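Local coordinates for protein putative enoyl-CoA hydratase/isomerase (Bordetella parapertussis, PDB 3ISA) that probably catalyses a hydratase or isomerase reaction on an acyl-CoA substrate, as a member of the crotonase-like enoyl-CoA hydratase/isomerase family, at residues A16-L22 and V51-A57. Sequence-based numbering, arbitrary orientation.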
loop_
_atom_site.group_PDB
_atom_site.type_symbol
_atom_site.label_atom_id
_atom_site.label_comp_id
_atom_site.label_asym_id
_atom_site.label_seq_id
_atom_site.Cartn_x
_atom_site.Cartn_y
_atom_site.Cartn_z
ATOM N N ALA D 16 -29.411 -12.010 20.837
ATOM C CA ALA D 16 -28.860 -11.980 19.468
ATOM C C ALA D 16 -28.682 -10.577 18.875
ATOM O O ALA D 16 -28.016 -10.415 17.841
ATOM C CB ALA D 16 -29.691 -12.838 18.520
ATOM N N ALA D 17 -29.251 -9.562 19.525
ATOM C CA ALA D 17 -29.353 -8.228 18.912
ATOM C C ALA D 17 -29.569 -7.106 19.910
ATOM O O ALA D 17 -30.378 -7.240 20.837
ATOM C CB ALA D 17 -30.484 -8.191 17.867
ATOM N N TRP D 18 -28.866 -5.994 19.696
ATOM C CA TRP D 18 -29.182 -4.741 20.370
ATOM C C TRP D 18 -29.779 -3.809 19.336
ATOM O O TRP D 18 -29.272 -3.708 18.209
ATOM C CB TRP D 18 -27.942 -4.068 20.964
ATOM C CG TRP D 18 -27.403 -4.696 22.212
ATOM C CD1 TRP D 18 -27.685 -5.940 22.717
ATOM C CD2 TRP D 18 -26.451 -4.104 23.102
ATOM N NE1 TRP D 18 -26.969 -6.150 23.880
ATOM C CE2 TRP D 18 -26.204 -5.040 24.137
ATOM C CE3 TRP D 18 -25.793 -2.865 23.131
ATOM C CZ2 TRP D 18 -25.301 -4.786 25.183
ATOM C CZ3 TRP D 18 -24.888 -2.611 24.172
ATOM C CH2 TRP D 18 -24.659 -3.566 25.190
ATOM N N THR D 19 -30.863 -3.142 19.707
ATOM C CA THR D 19 -31.471 -2.161 18.833
ATOM C C THR D 19 -31.225 -0.759 19.395
ATOM O O THR D 19 -31.618 -0.437 20.526
ATOM C CB THR D 19 -32.982 -2.437 18.648
ATOM O OG1 THR D 19 -33.153 -3.764 18.146
ATOM C CG2 THR D 19 -33.628 -1.413 17.688
ATOM N N PHE D 20 -30.565 0.053 18.582
ATOM C CA PHE D 20 -30.260 1.439 18.887
ATOM C C PHE D 20 -31.285 2.334 18.199
ATOM O O PHE D 20 -31.233 2.536 16.983
ATOM C CB PHE D 20 -28.863 1.798 18.365
ATOM C CG PHE D 20 -27.741 1.034 19.023
ATOM C CD1 PHE D 20 -27.102 1.547 20.147
ATOM C CD2 PHE D 20 -27.312 -0.180 18.504
ATOM C CE1 PHE D 20 -26.054 0.851 20.766
ATOM C CE2 PHE D 20 -26.260 -0.895 19.112
ATOM C CZ PHE D 20 -25.624 -0.368 20.249
ATOM N N THR D 21 -32.215 2.873 18.975
ATOM C CA THR D 21 -33.217 3.756 18.418
ATOM C C THR D 21 -32.839 5.204 18.715
ATOM O O THR D 21 -32.847 5.632 19.876
ATOM C CB THR D 21 -34.645 3.418 18.951
ATOM O OG1 THR D 21 -34.960 2.058 18.658
ATOM C CG2 THR D 21 -35.695 4.347 18.325
ATOM N N LEU D 22 -32.484 5.951 17.661
ATOM C CA LEU D 22 -32.258 7.384 17.781
ATOM C C LEU D 22 -33.589 7.997 18.176
ATOM O O LEU D 22 -34.602 7.748 17.523
ATOM C CB LEU D 22 -31.753 7.987 16.467
ATOM C CG LEU D 22 -30.264 7.731 16.153
ATOM C CD1 LEU D 22 -29.946 6.248 15.920
ATOM C CD2 LEU D 22 -29.841 8.548 14.936
ATOM N N VAL D 51 -22.089 -8.687 20.882
ATOM C CA VAL D 51 -23.456 -8.738 20.385
ATOM C C VAL D 51 -23.452 -9.088 18.886
ATOM O O VAL D 51 -22.762 -8.440 18.083
ATOM C CB VAL D 51 -24.202 -7.399 20.647
ATOM C CG1 VAL D 51 -25.646 -7.478 20.155
ATOM C CG2 VAL D 51 -24.151 -7.032 22.152
ATOM N N PRO D 52 -24.184 -10.141 18.506
ATOM C CA PRO D 52 -24.147 -10.592 17.099
ATOM C C PRO D 52 -24.667 -9.567 16.092
ATOM O O PRO D 52 -24.050 -9.369 15.022
ATOM C CB PRO D 52 -25.028 -11.845 17.108
ATOM C CG PRO D 52 -25.008 -12.321 18.551
ATOM C CD PRO D 52 -25.023 -11.028 19.341
ATOM N N LEU D 53 -25.769 -8.903 16.441
ATOM C CA LEU D 53 -26.419 -7.959 15.537
ATOM C C LEU D 53 -26.691 -6.612 16.215
ATOM O O LEU D 53 -27.284 -6.556 17.309
ATOM C CB LEU D 53 -27.748 -8.537 15.032
ATOM C CG LEU D 53 -28.614 -7.587 14.197
ATOM C CD1 LEU D 53 -27.998 -7.344 12.803
ATOM C CD2 LEU D 53 -30.041 -8.128 14.056
ATOM N N LEU D 54 -26.258 -5.536 15.572
ATOM C CA LEU D 54 -26.656 -4.183 15.970
ATOM C C LEU D 54 -27.670 -3.661 14.983
ATOM O O LEU D 54 -27.411 -3.619 13.762
ATOM C CB LEU D 54 -25.450 -3.228 15.985
ATOM C CG LEU D 54 -24.186 -3.738 16.676
ATOM C CD1 LEU D 54 -23.088 -2.657 16.711
ATOM C CD2 LEU D 54 -24.499 -4.267 18.076
ATOM N N VAL D 55 -28.820 -3.252 15.509
ATOM C CA VAL D 55 -29.878 -2.654 14.693
ATOM C C VAL D 55 -29.961 -1.140 14.957
ATOM O O VAL D 55 -29.960 -0.691 16.116
ATOM C CB VAL D 55 -31.262 -3.322 14.958
ATOM C CG1 VAL D 55 -32.364 -2.656 14.121
ATOM C CG2 VAL D 55 -31.197 -4.825 14.700
ATOM N N PHE D 56 -29.998 -0.353 13.881
ATOM C CA PHE D 56 -30.161 1.096 13.978
ATOM C C PHE D 56 -31.474 1.584 13.357
ATOM O O PHE D 56 -31.769 1.308 12.193
ATOM C CB PHE D 56 -28.981 1.811 13.324
ATOM C CG PHE D 56 -27.669 1.547 14.013
ATOM C CD1 PHE D 56 -27.218 2.414 15.012
ATOM C CD2 PHE D 56 -26.894 0.432 13.675
ATOM C CE1 PHE D 56 -26.023 2.180 15.662
ATOM C CE2 PHE D 56 -25.669 0.183 14.329
ATOM C CZ PHE D 56 -25.243 1.068 15.322
ATOM N N ALA D 57 -32.238 2.340 14.141
ATOM C CA ALA D 57 -33.531 2.851 13.684
ATOM C C ALA D 57 -33.764 4.234 14.267
ATOM O O ALA D 57 -33.050 4.654 15.167
ATOM C CB ALA D 57 -34.653 1.896 14.081
#
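Trp-18 and Phe-20 each use both backbone N and O to bind strand 53-57, the parallel neighbour of strand 17-22 in a beta-alpha-beta unit of the crotonase-like fold, with helix 33-48 as the crossover. Trp-18 N bonds Leu-53 O, and the return bond from Val-55 N to Trp-18 O is almost straight (2.8 Å, 174° at the hydrogen). Phe-20 N reaches Val-55 O at 2.6 Å, Ala-57 N answers to Phe-20 O, and Leu-22 N bonds Ala-57 O; at the other end the bond from Leu-53 N to Ala-16 O is weak. On the face carrying Thr-19 and Val-55, these two side chains run alongside, with Thr-19 OG1 3.7 Å from Val-55 CB. Leu-53, on this face, packs against helix 186-197. On the face bearing Trp-18 and Leu-54, which touch helix 33-48, the rings of Phe-20 and Phe-56 are nearly parallel (12°) but slid apart, centroids 5.1 Å from each other. Leu-54 CD2 meets the edge of the Phe-20 ring at CE2 (3.9 Å). Val-51 chi1 of -178° sets CG1 near Trp-18 CD1 (3.6 Å) and leaves CG2 beside the backbone N, over the indole face in a CH-pi contact, 3.5 Å from the centroid of the five-membered ring.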